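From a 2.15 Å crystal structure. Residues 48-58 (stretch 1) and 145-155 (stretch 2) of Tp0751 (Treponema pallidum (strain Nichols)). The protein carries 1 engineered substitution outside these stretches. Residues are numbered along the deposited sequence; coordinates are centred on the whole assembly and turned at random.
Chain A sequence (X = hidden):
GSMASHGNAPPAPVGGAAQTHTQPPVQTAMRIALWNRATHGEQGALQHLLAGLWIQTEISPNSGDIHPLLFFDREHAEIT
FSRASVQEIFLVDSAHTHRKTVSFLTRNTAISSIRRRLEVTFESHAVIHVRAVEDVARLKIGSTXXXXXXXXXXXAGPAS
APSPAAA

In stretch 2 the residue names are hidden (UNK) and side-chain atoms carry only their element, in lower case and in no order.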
# COMPACT_ATOMS: atom_id res chain seq x y z
N HIS A 48 4.29 -3.08 8.58
CA HIS A 48 3.36 -3.04 9.70
C HIS A 48 2.66 -1.68 9.77
O HIS A 48 1.57 -1.57 10.32
CB HIS A 48 4.11 -3.33 11.00
CG HIS A 48 3.24 -3.88 12.09
ND1 HIS A 48 3.75 -4.44 13.24
CD2 HIS A 48 1.89 -3.96 12.20
CE1 HIS A 48 2.76 -4.84 14.01
NE2 HIS A 48 1.62 -4.56 13.40
N LEU A 49 3.29 -0.66 9.19
CA LEU A 49 2.70 0.67 9.14
C LEU A 49 1.63 0.76 8.05
O LEU A 49 0.77 1.64 8.10
CB LEU A 49 3.77 1.73 8.89
CG LEU A 49 4.69 2.10 10.06
CD1 LEU A 49 5.77 3.05 9.60
CD2 LEU A 49 3.89 2.72 11.20
N LEU A 50 1.68 -0.14 7.08
CA LEU A 50 0.74 -0.10 5.96
C LEU A 50 -0.61 -0.70 6.33
O LEU A 50 -1.64 -0.30 5.78
CB LEU A 50 1.31 -0.84 4.75
CG LEU A 50 2.48 -0.15 4.06
CD1 LEU A 50 3.07 -1.06 3.00
CD2 LEU A 50 2.04 1.16 3.44
N ALA A 51 -0.60 -1.66 7.25
CA ALA A 51 -1.82 -2.33 7.68
C ALA A 51 -2.90 -1.33 8.08
O ALA A 51 -2.81 -0.69 9.12
CB ALA A 51 -1.52 -3.27 8.83
N GLY A 52 -3.92 -1.20 7.23
CA GLY A 52 -5.03 -0.31 7.50
C GLY A 52 -5.56 0.36 6.24
O GLY A 52 -5.17 0.01 5.13
N LEU A 53 -6.45 1.33 6.44
CA LEU A 53 -7.10 2.03 5.34
C LEU A 53 -6.30 3.25 4.91
O LEU A 53 -5.81 4.01 5.75
CB LEU A 53 -8.50 2.46 5.75
CG LEU A 53 -9.30 3.27 4.73
CD1 LEU A 53 -9.56 2.45 3.49
CD2 LEU A 53 -10.61 3.74 5.35
N TRP A 54 -6.19 3.45 3.60
CA TRP A 54 -5.49 4.60 3.04
C TRP A 54 -6.35 5.29 1.99
O TRP A 54 -6.91 4.64 1.11
CB TRP A 54 -4.16 4.17 2.44
CG TRP A 54 -3.19 3.65 3.46
CD1 TRP A 54 -3.17 2.40 4.00
CD2 TRP A 54 -2.10 4.37 4.05
NE1 TRP A 54 -2.13 2.30 4.90
CE2 TRP A 54 -1.46 3.49 4.95
CE3 TRP A 54 -1.61 5.67 3.91
CZ2 TRP A 54 -0.35 3.87 5.70
CZ3 TRP A 54 -0.51 6.04 4.66
CH2 TRP A 54 0.11 5.15 5.54
N ILE A 55 -6.46 6.61 2.09
CA ILE A 55 -7.28 7.41 1.18
C ILE A 55 -6.40 8.32 0.34
O ILE A 55 -5.50 8.98 0.86
CB ILE A 55 -8.32 8.25 1.94
CG1 ILE A 55 -9.21 7.36 2.79
CG2 ILE A 55 -9.18 9.04 0.97
CD1 ILE A 55 -8.65 7.04 4.14
N GLN A 56 -6.68 8.39 -0.96
CA GLN A 56 -5.84 9.14 -1.88
C GLN A 56 -6.03 10.65 -1.72
O GLN A 56 -7.12 11.11 -1.40
CB GLN A 56 -6.13 8.74 -3.33
CG GLN A 56 -5.19 9.39 -4.32
CD GLN A 56 -5.35 8.86 -5.72
OE1 GLN A 56 -5.72 9.58 -6.64
NE2 GLN A 56 -5.08 7.57 -5.89
N THR A 57 -4.96 11.40 -1.95
CA THR A 57 -4.99 12.87 -1.93
C THR A 57 -5.11 13.39 -3.36
O THR A 57 -4.83 12.64 -4.30
CB THR A 57 -3.73 13.43 -1.22
OG1 THR A 57 -3.62 12.84 0.08
CG2 THR A 57 -3.80 14.95 -1.07
N GLU A 58 -5.51 14.66 -3.52
CA GLU A 58 -5.85 15.26 -4.81
C GLU A 58 -7.14 14.65 -5.35
O GLU A 58 -8.03 15.39 -5.80
CB GLU A 58 -4.73 15.09 -5.84
CG GLU A 58 -5.17 15.36 -7.26
CD GLU A 58 -4.05 15.20 -8.27
OE1 GLU A 58 -3.05 15.94 -8.18
OE2 GLU A 58 -4.17 14.31 -9.15
N UNK A 145 -1.56 5.02 -13.56
CA UNK A 145 -2.71 4.30 -13.03
C UNK A 145 -3.65 5.23 -12.30
O UNK A 145 -3.27 6.34 -11.91
c UNK A 145 -2.24 3.18 -12.10
o UNK A 145 -3.34 2.51 -11.51
N UNK A 146 -4.89 4.78 -12.11
CA UNK A 146 -5.86 5.54 -11.33
C UNK A 146 -5.50 5.51 -9.85
O UNK A 146 -5.95 6.33 -9.07
c UNK A 146 -10.16 4.10 -10.71
c UNK A 146 -7.27 4.98 -11.54
s UNK A 146 -9.08 2.86 -11.40
c UNK A 146 -7.46 3.56 -11.02
N UNK A 147 -4.66 4.54 -9.49
CA UNK A 147 -4.25 4.35 -8.11
C UNK A 147 -3.00 5.16 -7.77
O UNK A 147 -2.70 5.38 -6.60
c UNK A 147 -8.38 2.29 -6.38
c UNK A 147 -5.13 1.99 -8.28
c UNK A 147 -3.99 2.86 -7.84
n UNK A 147 -6.34 0.48 -9.42
c UNK A 147 -9.08 1.34 -7.12
c UNK A 147 -7.07 2.59 -6.66
c UNK A 147 -8.50 0.68 -8.17
c UNK A 147 -7.17 0.98 -8.45
c UNK A 147 -5.12 1.10 -9.32
c UNK A 147 -6.44 1.93 -7.72
N UNK A 148 -2.28 5.59 -8.80
CA UNK A 148 -1.11 6.44 -8.61
C UNK A 148 -1.48 7.72 -7.88
O UNK A 148 -2.48 8.36 -8.21
c UNK A 148 0.39 5.66 -10.50
o UNK A 148 0.19 4.50 -10.08
o UNK A 148 1.26 5.94 -11.36
c UNK A 148 -0.46 6.79 -9.95
N UNK A 149 -0.67 8.09 -6.90
CA UNK A 149 -0.87 9.34 -6.17
C UNK A 149 -0.49 9.24 -4.71
O UNK A 149 0.02 8.21 -4.26
N UNK A 150 -0.73 10.32 -3.98
CA UNK A 150 -0.42 10.38 -2.56
C UNK A 150 -1.59 9.83 -1.76
O UNK A 150 -2.75 10.07 -2.10
c UNK A 150 -0.11 11.81 -2.15
o UNK A 150 -0.14 14.26 -0.86
c UNK A 150 0.46 11.95 -0.75
c UNK A 150 0.49 13.38 -0.27
n UNK A 150 1.22 13.63 0.80
N UNK A 151 -1.29 9.09 -0.69
CA UNK A 151 -2.31 8.57 0.21
C UNK A 151 -2.02 8.98 1.64
O UNK A 151 -0.89 9.30 2.00
c UNK A 151 -4.78 5.61 -2.44
c UNK A 151 -3.98 5.56 -3.56
c UNK A 151 -4.26 6.09 -1.26
c UNK A 151 -2.67 5.98 -3.51
c UNK A 151 -2.94 6.52 -1.18
c UNK A 151 -2.16 6.46 -2.32
o UNK A 151 -4.50 5.08 -4.74
c UNK A 151 -2.38 7.04 0.12
N UNK A 152 -3.07 8.98 2.46
CA UNK A 152 -2.95 9.23 3.88
C UNK A 152 -3.79 8.22 4.64
O UNK A 152 -4.93 7.97 4.28
c UNK A 152 -3.40 10.66 4.25
c UNK A 152 -2.49 11.69 3.61
o UNK A 152 -4.74 10.87 3.81
N UNK A 153 -3.22 7.64 5.68
CA UNK A 153 -3.94 6.64 6.46
C UNK A 153 -5.08 7.29 7.24
O UNK A 153 -4.95 8.43 7.69
c UNK A 153 -2.64 3.94 8.94
c UNK A 153 -3.94 2.41 10.37
n UNK A 153 -4.30 1.18 10.68
n UNK A 153 -3.10 2.63 9.36
n UNK A 153 -4.44 3.43 11.07
c UNK A 153 -3.60 4.62 7.99
c UNK A 153 -3.01 5.90 7.41
N UNK A 154 -6.18 6.56 7.39
CA UNK A 154 -7.35 7.11 8.06
C UNK A 154 -7.17 7.10 9.57
O UNK A 154 -6.72 6.12 10.16
c UNK A 154 -9.86 6.90 8.38
c UNK A 154 -8.62 6.34 7.69
c UNK A 154 -11.66 8.52 8.50
c UNK A 154 -10.54 7.99 7.86
c UNK A 154 -11.43 6.88 10.22
c UNK A 154 -10.32 6.36 9.57
c UNK A 154 -12.09 7.95 9.68
o UNK A 154 -13.20 8.46 10.33
N UNK A 155 -7.54 8.22 10.19
CA UNK A 155 -7.52 8.36 11.65
C UNK A 155 -8.69 9.24 12.07
O UNK A 155 -9.04 10.20 11.38
c UNK A 155 -6.10 9.04 13.63
c UNK A 155 -6.41 9.92 15.63
c UNK A 155 -6.19 8.95 12.14
n UNK A 155 -5.78 8.77 15.79
n UNK A 155 -6.62 10.11 14.34
c UNK A 155 -5.58 8.20 14.55

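Position 145 carries one carbon followed by one oxygen and lies beyond reach of stretch 1. It is Ser 145, whose OG accepts a hydrogen bond from the backbone N of position 147 (3.2 Å), within the loop before the strand.

Position 146 has an unbranched chain of two carbons, a sulfur and a final carbon: Met 146, a flexible chain tolerated at an exposed loop site, where it makes no contact with stretch 1.

At 147 one carbon leads to fused five- and six-membered rings holding eight carbons and one nitrogen, hence Trp 147. Its CA-to-CB bond points away, and its bulk is buried outside this contact.

Position 148 shows two carbons, the second bearing two oxygens. This is Asp 148, whose carboxylate oxygens are hydrogen-bonded elsewhere in the structure.

Position 149 has no side-chain atoms and is Gly 149. With phi/psi of 146/-176, a CB would jam against the preceding carbonyl O and sit 3.2 Å from Gln 56 CD.

Position 150 bears three carbons, the third carrying one oxygen and one nitrogen, as in Gln 150. Its long side chain brings OE1 within 3.7 Å of Thr 57 CB, while Gln 150 O accepts a short bond from Thr 57 N (2.6 Å).

At 151 one carbon leads to a six-carbon ring bearing an oxygen: Tyr 151. Gln 56 CB packs over the ring face, 3.9 Å from its centroid. The hydroxyl suits a relay: Gln 56 NE2 donates to Tyr 151 OH (2.8 Å), which donates to Trp 147 O (2.6 Å).

Position 152 has one carbon carrying an oxygen and a carbon, the beta-branched Thr 152, a shape common in strands. Its CG2 approaches Thr 57 OG1 to 3.9 Å.

Position 153 has three carbons, a nitrogen, then a carbon with two more nitrogens: Arg 153. Its CB lies 3.5 Å from the centroid of the Trp 54 six-membered ring, almost on the ring normal. The extended chain lets Arg 153 NH1 donate to Ala 51 O (2.9 Å); a CB on Gly 52 would clash with NH1.

Position 154, one carbon and a hydroxylated six-carbon ring, is Tyr 154. Its CB packs on Leu 53 CD2 (4.0 Å) and Ile 55 CD1 (3.6 Å), while the ring end leads away.

Position 155, one carbon then a five-membered ring of three carbons and two nitrogens, is His 155, an exposed imidazole needing no partner in stretch 1.

The contact is an antiparallel strand pairing. Ile 55 N to Thr 152 O (3.0 Å) and Thr 152 N to Ile 55 O (2.9 Å) set its register, placing Trp 54, Gln 56, Tyr 151 and Arg 153 on one face, where aliphatic segments cover aromatic rings and polar ends find hydrogen-bonding partners.

Stretch 2 145-155: SMWDGQYTRYH
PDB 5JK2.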